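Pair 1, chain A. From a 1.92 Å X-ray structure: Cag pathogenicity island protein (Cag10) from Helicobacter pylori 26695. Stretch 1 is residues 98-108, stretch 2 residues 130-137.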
# COMPACT_ATOMS: atom_id res chain seq x y z
N LYS A 98 -15.03 -5.92 6.53
CA LYS A 98 -15.75 -4.66 6.47
C LYS A 98 -15.03 -3.61 7.33
O LYS A 98 -14.61 -3.90 8.46
CB LYS A 98 -17.19 -4.85 6.95
CG LYS A 98 -18.07 -3.66 6.71
CD LYS A 98 -18.39 -3.51 5.24
CE LYS A 98 -18.90 -2.12 4.92
NZ LYS A 98 -20.11 -1.72 5.71
N VAL A 99 -14.84 -2.41 6.77
CA VAL A 99 -14.26 -1.31 7.53
C VAL A 99 -15.33 -0.76 8.46
O VAL A 99 -16.44 -0.42 8.02
CB VAL A 99 -13.71 -0.22 6.59
CG1 VAL A 99 -13.22 1.00 7.39
CG2 VAL A 99 -12.56 -0.77 5.75
N LYS A 100 -15.02 -0.68 9.76
CA LYS A 100 -15.98 -0.22 10.76
C LYS A 100 -16.47 1.19 10.48
O LYS A 100 -15.70 2.07 10.08
CB LYS A 100 -15.34 -0.28 12.15
CG LYS A 100 -14.95 -1.68 12.60
CD LYS A 100 -15.46 -1.96 14.01
CE LYS A 100 -16.93 -2.37 14.00
NZ LYS A 100 -17.18 -3.54 13.12
N ASN A 101 -17.78 1.40 10.68
CA ASN A 101 -18.43 2.70 10.48
C ASN A 101 -18.12 3.28 9.10
O ASN A 101 -17.84 4.47 8.95
CB ASN A 101 -18.04 3.69 11.58
CG ASN A 101 -18.61 3.32 12.93
OD1 ASN A 101 -17.87 3.13 13.89
ND2 ASN A 101 -19.93 3.20 13.00
N SER A 102 -18.19 2.44 8.08
CA SER A 102 -17.84 2.82 6.72
C SER A 102 -18.58 1.90 5.77
O SER A 102 -18.84 0.75 6.11
CB SER A 102 -16.32 2.73 6.49
OG SER A 102 -16.02 2.84 5.11
N PRO A 103 -18.95 2.38 4.57
CA PRO A 103 -19.47 1.46 3.56
C PRO A 103 -18.39 0.65 2.84
O PRO A 103 -18.72 -0.25 2.06
CB PRO A 103 -20.20 2.39 2.59
CG PRO A 103 -19.42 3.67 2.68
CD PRO A 103 -18.98 3.78 4.12
N LEU A 104 -17.11 0.92 3.09
CA LEU A 104 -16.04 0.25 2.35
C LEU A 104 -15.70 -1.12 2.94
O LEU A 104 -15.90 -1.38 4.13
CB LEU A 104 -14.78 1.12 2.32
CG LEU A 104 -14.90 2.53 1.74
CD1 LEU A 104 -13.61 3.29 2.01
CD2 LEU A 104 -15.19 2.44 0.25
N THR A 105 -15.17 -2.00 2.08
CA THR A 105 -14.64 -3.29 2.47
C THR A 105 -13.16 -3.34 2.10
O THR A 105 -12.77 -2.87 1.03
CB THR A 105 -15.42 -4.45 1.77
OG1 THR A 105 -16.79 -4.39 2.14
CG2 THR A 105 -14.86 -5.83 2.17
N ARG A 106 -12.35 -3.88 3.01
CA ARG A 106 -10.91 -4.02 2.82
C ARG A 106 -10.57 -5.43 2.36
O ARG A 106 -10.97 -6.41 2.99
CB ARG A 106 -10.17 -3.72 4.13
CG ARG A 106 -8.64 -3.62 3.99
CD ARG A 106 -7.93 -4.24 5.19
NE ARG A 106 -8.40 -3.71 6.46
CZ ARG A 106 -8.78 -4.47 7.49
NH1 ARG A 106 -8.76 -5.79 7.37
NH2 ARG A 106 -9.17 -3.92 8.62
N LEU A 107 -9.83 -5.54 1.25
CA LEU A 107 -9.30 -6.81 0.77
C LEU A 107 -7.78 -6.82 0.94
O LEU A 107 -7.12 -5.81 0.69
CB LEU A 107 -9.67 -7.01 -0.71
CG LEU A 107 -11.14 -6.97 -1.12
CD1 LEU A 107 -11.28 -7.12 -2.65
CD2 LEU A 107 -11.94 -8.08 -0.42
N THR A 108 -7.22 -7.94 1.38
CA THR A 108 -5.76 -8.03 1.52
C THR A 108 -5.27 -9.32 0.87
O THR A 108 -5.88 -10.38 1.03
CB THR A 108 -5.32 -7.95 3.01
OG1 THR A 108 -6.10 -8.85 3.80
CG2 THR A 108 -5.52 -6.55 3.57
N GLN A 130 2.56 -7.05 -1.24
CA GLN A 130 1.34 -7.22 -0.48
C GLN A 130 0.45 -6.01 -0.75
O GLN A 130 0.90 -4.87 -0.69
CB GLN A 130 1.60 -7.36 1.02
CG GLN A 130 0.32 -7.67 1.78
CD GLN A 130 0.37 -7.22 3.22
OE1 GLN A 130 0.56 -8.04 4.12
NE2 GLN A 130 0.19 -5.92 3.45
N VAL A 131 -0.81 -6.27 -1.10
CA VAL A 131 -1.70 -5.24 -1.60
C VAL A 131 -2.94 -5.23 -0.74
O VAL A 131 -3.48 -6.29 -0.40
CB VAL A 131 -2.09 -5.49 -3.08
CG1 VAL A 131 -3.19 -4.53 -3.55
CG2 VAL A 131 -0.86 -5.42 -3.99
N THR A 132 -3.42 -4.03 -0.43
CA THR A 132 -4.69 -3.79 0.25
C THR A 132 -5.55 -2.90 -0.64
O THR A 132 -5.11 -1.82 -1.05
CB THR A 132 -4.45 -3.08 1.59
OG1 THR A 132 -3.54 -3.83 2.39
CG2 THR A 132 -5.76 -2.86 2.33
N ILE A 133 -6.78 -3.30 -0.92
CA ILE A 133 -7.66 -2.40 -1.65
C ILE A 133 -8.94 -2.19 -0.85
O ILE A 133 -9.40 -3.07 -0.11
CB ILE A 133 -8.00 -2.85 -3.10
CG1 ILE A 133 -8.98 -4.01 -3.10
CG2 ILE A 133 -6.75 -3.14 -3.96
CD1 ILE A 133 -9.91 -3.97 -4.29
N TYR A 134 -9.53 -1.02 -1.01
CA TYR A 134 -10.81 -0.68 -0.41
C TYR A 134 -11.81 -0.48 -1.53
O TYR A 134 -11.53 0.25 -2.49
CB TYR A 134 -10.68 0.59 0.44
CG TYR A 134 -9.70 0.46 1.59
CD1 TYR A 134 -8.33 0.57 1.39
CD2 TYR A 134 -10.14 0.21 2.87
CE1 TYR A 134 -7.42 0.45 2.46
CE2 TYR A 134 -9.27 0.07 3.93
CZ TYR A 134 -7.91 0.20 3.72
OH TYR A 134 -7.06 0.07 4.80
N TYR A 135 -12.98 -1.12 -1.42
CA TYR A 135 -13.93 -1.07 -2.52
C TYR A 135 -15.36 -0.90 -2.00
O TYR A 135 -15.67 -1.17 -0.84
CB TYR A 135 -13.86 -2.33 -3.43
CG TYR A 135 -14.53 -3.53 -2.81
CD1 TYR A 135 -13.81 -4.39 -2.00
CD2 TYR A 135 -15.89 -3.79 -3.01
CE1 TYR A 135 -14.41 -5.50 -1.40
CE2 TYR A 135 -16.51 -4.88 -2.41
CZ TYR A 135 -15.77 -5.72 -1.60
OH TYR A 135 -16.38 -6.82 -1.01
N ASP A 136 -16.22 -0.46 -2.91
CA ASP A 136 -17.66 -0.54 -2.72
C ASP A 136 -18.29 -0.69 -4.10
O ASP A 136 -17.60 -0.55 -5.12
CB ASP A 136 -18.20 0.68 -1.97
CG ASP A 136 -19.60 0.47 -1.39
OD1 ASP A 136 -20.18 -0.63 -1.53
OD2 ASP A 136 -20.11 1.42 -0.77
N PHE A 137 -19.58 -1.00 -4.15
CA PHE A 137 -20.30 -1.09 -5.42
C PHE A 137 -21.04 0.21 -5.68
O PHE A 137 -21.71 0.74 -4.79
CB PHE A 137 -21.28 -2.28 -5.42
CG PHE A 137 -20.61 -3.60 -5.63
CD1 PHE A 137 -20.34 -4.06 -6.91
CD2 PHE A 137 -20.24 -4.38 -4.55
CE1 PHE A 137 -19.71 -5.28 -7.11
CE2 PHE A 137 -19.60 -5.60 -4.74
CZ PHE A 137 -19.35 -6.06 -6.02
O HOH W 1 -18.00 -2.37 0.44

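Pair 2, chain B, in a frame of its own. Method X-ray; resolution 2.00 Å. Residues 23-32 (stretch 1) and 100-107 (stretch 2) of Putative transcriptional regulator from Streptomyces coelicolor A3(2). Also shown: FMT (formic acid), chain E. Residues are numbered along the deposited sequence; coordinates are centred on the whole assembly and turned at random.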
# COMPACT_ATOMS: atom_id res chain seq x y z
N GLU B 23 15.93 -28.48 -9.96
CA GLU B 23 17.18 -27.70 -9.90
C GLU B 23 17.24 -26.86 -8.62
O GLU B 23 18.26 -26.83 -7.94
CB GLU B 23 17.31 -26.77 -11.10
CG GLU B 23 17.33 -27.47 -12.47
CD GLU B 23 17.14 -26.48 -13.63
OE1 GLU B 23 16.58 -25.38 -13.42
OE2 GLU B 23 17.57 -26.79 -14.76
N LEU B 24 16.14 -26.16 -8.35
CA LEU B 24 15.90 -25.44 -7.09
C LEU B 24 16.19 -26.32 -5.89
O LEU B 24 16.97 -25.93 -5.01
CB LEU B 24 14.46 -24.94 -7.05
CG LEU B 24 14.02 -24.22 -5.76
CD1 LEU B 24 14.97 -23.01 -5.34
CD2 LEU B 24 12.55 -23.80 -5.92
N ARG B 25 15.58 -27.50 -5.84
CA ARG B 25 15.77 -28.43 -4.73
C ARG B 25 17.21 -28.88 -4.56
O ARG B 25 17.73 -28.86 -3.45
CB ARG B 25 14.85 -29.66 -4.86
CG ARG B 25 15.03 -30.70 -3.76
CD ARG B 25 14.86 -30.08 -2.39
NE ARG B 25 15.13 -31.02 -1.30
CZ ARG B 25 16.27 -31.08 -0.62
NH1 ARG B 25 17.28 -30.28 -0.94
NH2 ARG B 25 16.40 -31.95 0.37
N ALA B 26 17.88 -29.23 -5.66
CA ALA B 26 19.28 -29.67 -5.60
C ALA B 26 20.19 -28.52 -5.12
O ALA B 26 21.21 -28.75 -4.47
CB ALA B 26 19.76 -30.17 -6.94
N SER B 27 19.78 -27.29 -5.43
CA SER B 27 20.57 -26.09 -5.07
C SER B 27 20.47 -25.71 -3.62
O SER B 27 21.32 -24.98 -3.11
CB SER B 27 20.13 -24.92 -5.94
OG SER B 27 20.56 -25.16 -7.26
N MSE B 28 19.44 -26.21 -2.93
CA MSE B 28 19.16 -25.78 -1.56
C MSE B 28 19.92 -26.58 -0.50
O MSE B 28 20.37 -27.70 -0.75
CB MSE B 28 17.65 -25.83 -1.27
CG MSE B 28 16.86 -24.82 -2.11
SE MSE B 28 14.93 -25.06 -1.97
CE MSE B 28 14.57 -23.44 -0.94
N SER B 29 20.09 -25.97 0.67
CA SER B 29 20.68 -26.67 1.80
C SER B 29 19.69 -26.91 2.93
O SER B 29 18.76 -26.10 3.15
CB SER B 29 21.95 -25.97 2.29
OG SER B 29 21.86 -24.57 2.10
N GLU B 30 19.85 -28.05 3.60
CA GLU B 30 18.99 -28.45 4.71
C GLU B 30 19.45 -27.73 5.97
O GLU B 30 20.64 -27.61 6.22
CB GLU B 30 19.12 -29.96 4.95
CG GLU B 30 17.95 -30.79 4.46
CD GLU B 30 16.83 -30.84 5.49
OE1 GLU B 30 16.06 -29.85 5.57
OE2 GLU B 30 16.72 -31.88 6.20
N VAL B 31 18.49 -27.21 6.73
CA VAL B 31 18.75 -26.61 8.03
C VAL B 31 17.79 -27.30 9.04
O VAL B 31 16.64 -27.55 8.71
CB VAL B 31 18.54 -25.06 7.99
CG1 VAL B 31 18.73 -24.44 9.35
CG2 VAL B 31 19.50 -24.40 6.99
N THR B 32 18.27 -27.64 10.23
CA THR B 32 17.38 -28.16 11.27
C THR B 32 17.63 -27.44 12.59
O THR B 32 18.76 -27.25 13.01
CB THR B 32 17.43 -29.74 11.39
OG1 THR B 32 16.89 -30.18 12.65
CG2 THR B 32 18.85 -30.24 11.25
N GLU B 100 10.78 -28.52 16.95
CA GLU B 100 11.74 -29.06 16.01
C GLU B 100 11.36 -28.49 14.65
O GLU B 100 10.21 -28.59 14.23
CB GLU B 100 11.68 -30.58 15.97
CG GLU B 100 12.73 -31.20 15.05
CD GLU B 100 12.15 -32.20 14.08
OE1 GLU B 100 11.83 -33.35 14.49
OE2 GLU B 100 12.02 -31.84 12.89
N VAL B 101 12.32 -27.87 13.97
CA VAL B 101 12.06 -27.31 12.65
C VAL B 101 13.08 -27.82 11.63
O VAL B 101 14.26 -27.95 11.94
CB VAL B 101 12.10 -25.75 12.66
CG1 VAL B 101 11.73 -25.18 11.28
CG2 VAL B 101 11.16 -25.17 13.74
N LYS B 102 12.61 -28.09 10.42
CA LYS B 102 13.48 -28.32 9.28
C LYS B 102 13.10 -27.33 8.20
O LYS B 102 11.90 -26.99 8.03
CB LYS B 102 13.37 -29.75 8.78
CG LYS B 102 14.00 -30.78 9.70
CD LYS B 102 13.83 -32.21 9.16
CE LYS B 102 14.05 -33.27 10.23
NZ LYS B 102 15.45 -33.25 10.80
N LEU B 103 14.12 -26.83 7.50
CA LEU B 103 13.95 -25.84 6.44
C LEU B 103 14.89 -26.17 5.27
O LEU B 103 15.90 -26.85 5.45
CB LEU B 103 14.30 -24.42 6.93
CG LEU B 103 13.87 -23.90 8.30
CD1 LEU B 103 15.02 -24.01 9.27
CD2 LEU B 103 13.44 -22.46 8.19
N LEU B 104 14.54 -25.65 4.10
CA LEU B 104 15.45 -25.68 2.96
C LEU B 104 15.83 -24.23 2.68
O LEU B 104 14.95 -23.38 2.64
CB LEU B 104 14.74 -26.29 1.75
CG LEU B 104 14.57 -27.80 1.87
CD1 LEU B 104 13.69 -28.34 0.73
CD2 LEU B 104 15.93 -28.50 1.90
N ALA B 105 17.11 -23.95 2.49
CA ALA B 105 17.57 -22.57 2.32
C ALA B 105 18.17 -22.36 0.94
O ALA B 105 18.89 -23.22 0.43
CB ALA B 105 18.61 -22.26 3.39
N LEU B 106 17.89 -21.21 0.33
CA LEU B 106 18.60 -20.84 -0.92
C LEU B 106 19.26 -19.49 -0.69
O LEU B 106 18.58 -18.54 -0.31
CB LEU B 106 17.62 -20.80 -2.11
CG LEU B 106 18.21 -20.61 -3.53
CD1 LEU B 106 19.00 -21.85 -4.03
CD2 LEU B 106 17.15 -20.19 -4.55
N GLY B 107 20.57 -19.40 -0.92
CA GLY B 107 21.32 -18.16 -0.72
C GLY B 107 21.45 -17.37 -2.02
O GLY B 107 21.44 -17.93 -3.12
C FMT E . 12.20 -32.48 -1.03
O1 FMT E . 12.93 -32.45 -0.03
O2 FMT E . 12.63 -32.63 -2.18

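What separates two contacts whose backbones agree so closely? The sharpest difference lies at Y135(A) and A105(B), matched positions on the second strand. In pair 1 the tyrosine (chi1 p) brings the end of its ring nearer to the neighbouring strand: CE1 of Y135(A) comes 3.5 Å from CB of T105(A), and CG of L107(A) sits at the ring edge, 3.6 Å from CE1 of Y135(A). In pair 2 the alanine offers a single methyl, and its contacts are looser, with CB of A105(B) 4.2 Å from OG of S29(B) and 4.3 Å from CG2 of V31(B).

Which geometry do the pairs share? In each, two antiparallel strands run side by side, and 14 central residues superpose at 0.7 Å. T105(A) and Y135(A) match S29(B) and A105(B); L107(A) and I133(A) match V31(B) and L103(B). Each of these pairings is closed by two backbone hydrogen bonds, for example Y135(A) N to T105(A) O at 3.0 Å and A105(B) N to S29(B) O at 2.8 Å. Between them, R106(A)–Y134(A) and E30(B)–L104(B) are non-hydrogen-bonded pairs, whose side chains lie on the other face.

How is that other face filled? In pair 1, CG of R106(A) lies over the ring of Y134(A), 4.2 Å from its centroid, a CH-pi contact, while CG2 of V99(A) meets the ring edge, 3.9 Å from CE2 of Y134(A). In pair 2, L104(B) takes the tyrosine's position without a ring. SE of the selenomethionine M28(B), matched to L104(A), packs 3.9 Å from CB of L104(B). From the preceding helix, R25(B) places a guanidinium face over the leucine, NH1 of R25(B) being 3.6 Å from CD2 of L104(B), while its NE donates to O1 of a formic acid at 2.9 Å.

What happens where the first strand begins? Here the matched backbone is approached by different routes: a type II turn from V99(A) to S102(A) in pair 1, a helix in pair 2. P103(A) matches S27(B), and D136(A) matches L106(B). The pair 1 end is polar, with a water whose oxygen lies 2.8 Å from O of P103(A) and 2.9 Å from O of Y135(A), placed to donate a hydrogen bond to either, so it sits between the strands beside their direct bonds. In pair 2 the corresponding corner is greasy: CD2 of L106(B) meets CD1 of L24(B) at 3.7 Å, and CD1 of L106(B) approaches CB of S27(B) at 3.8 Å.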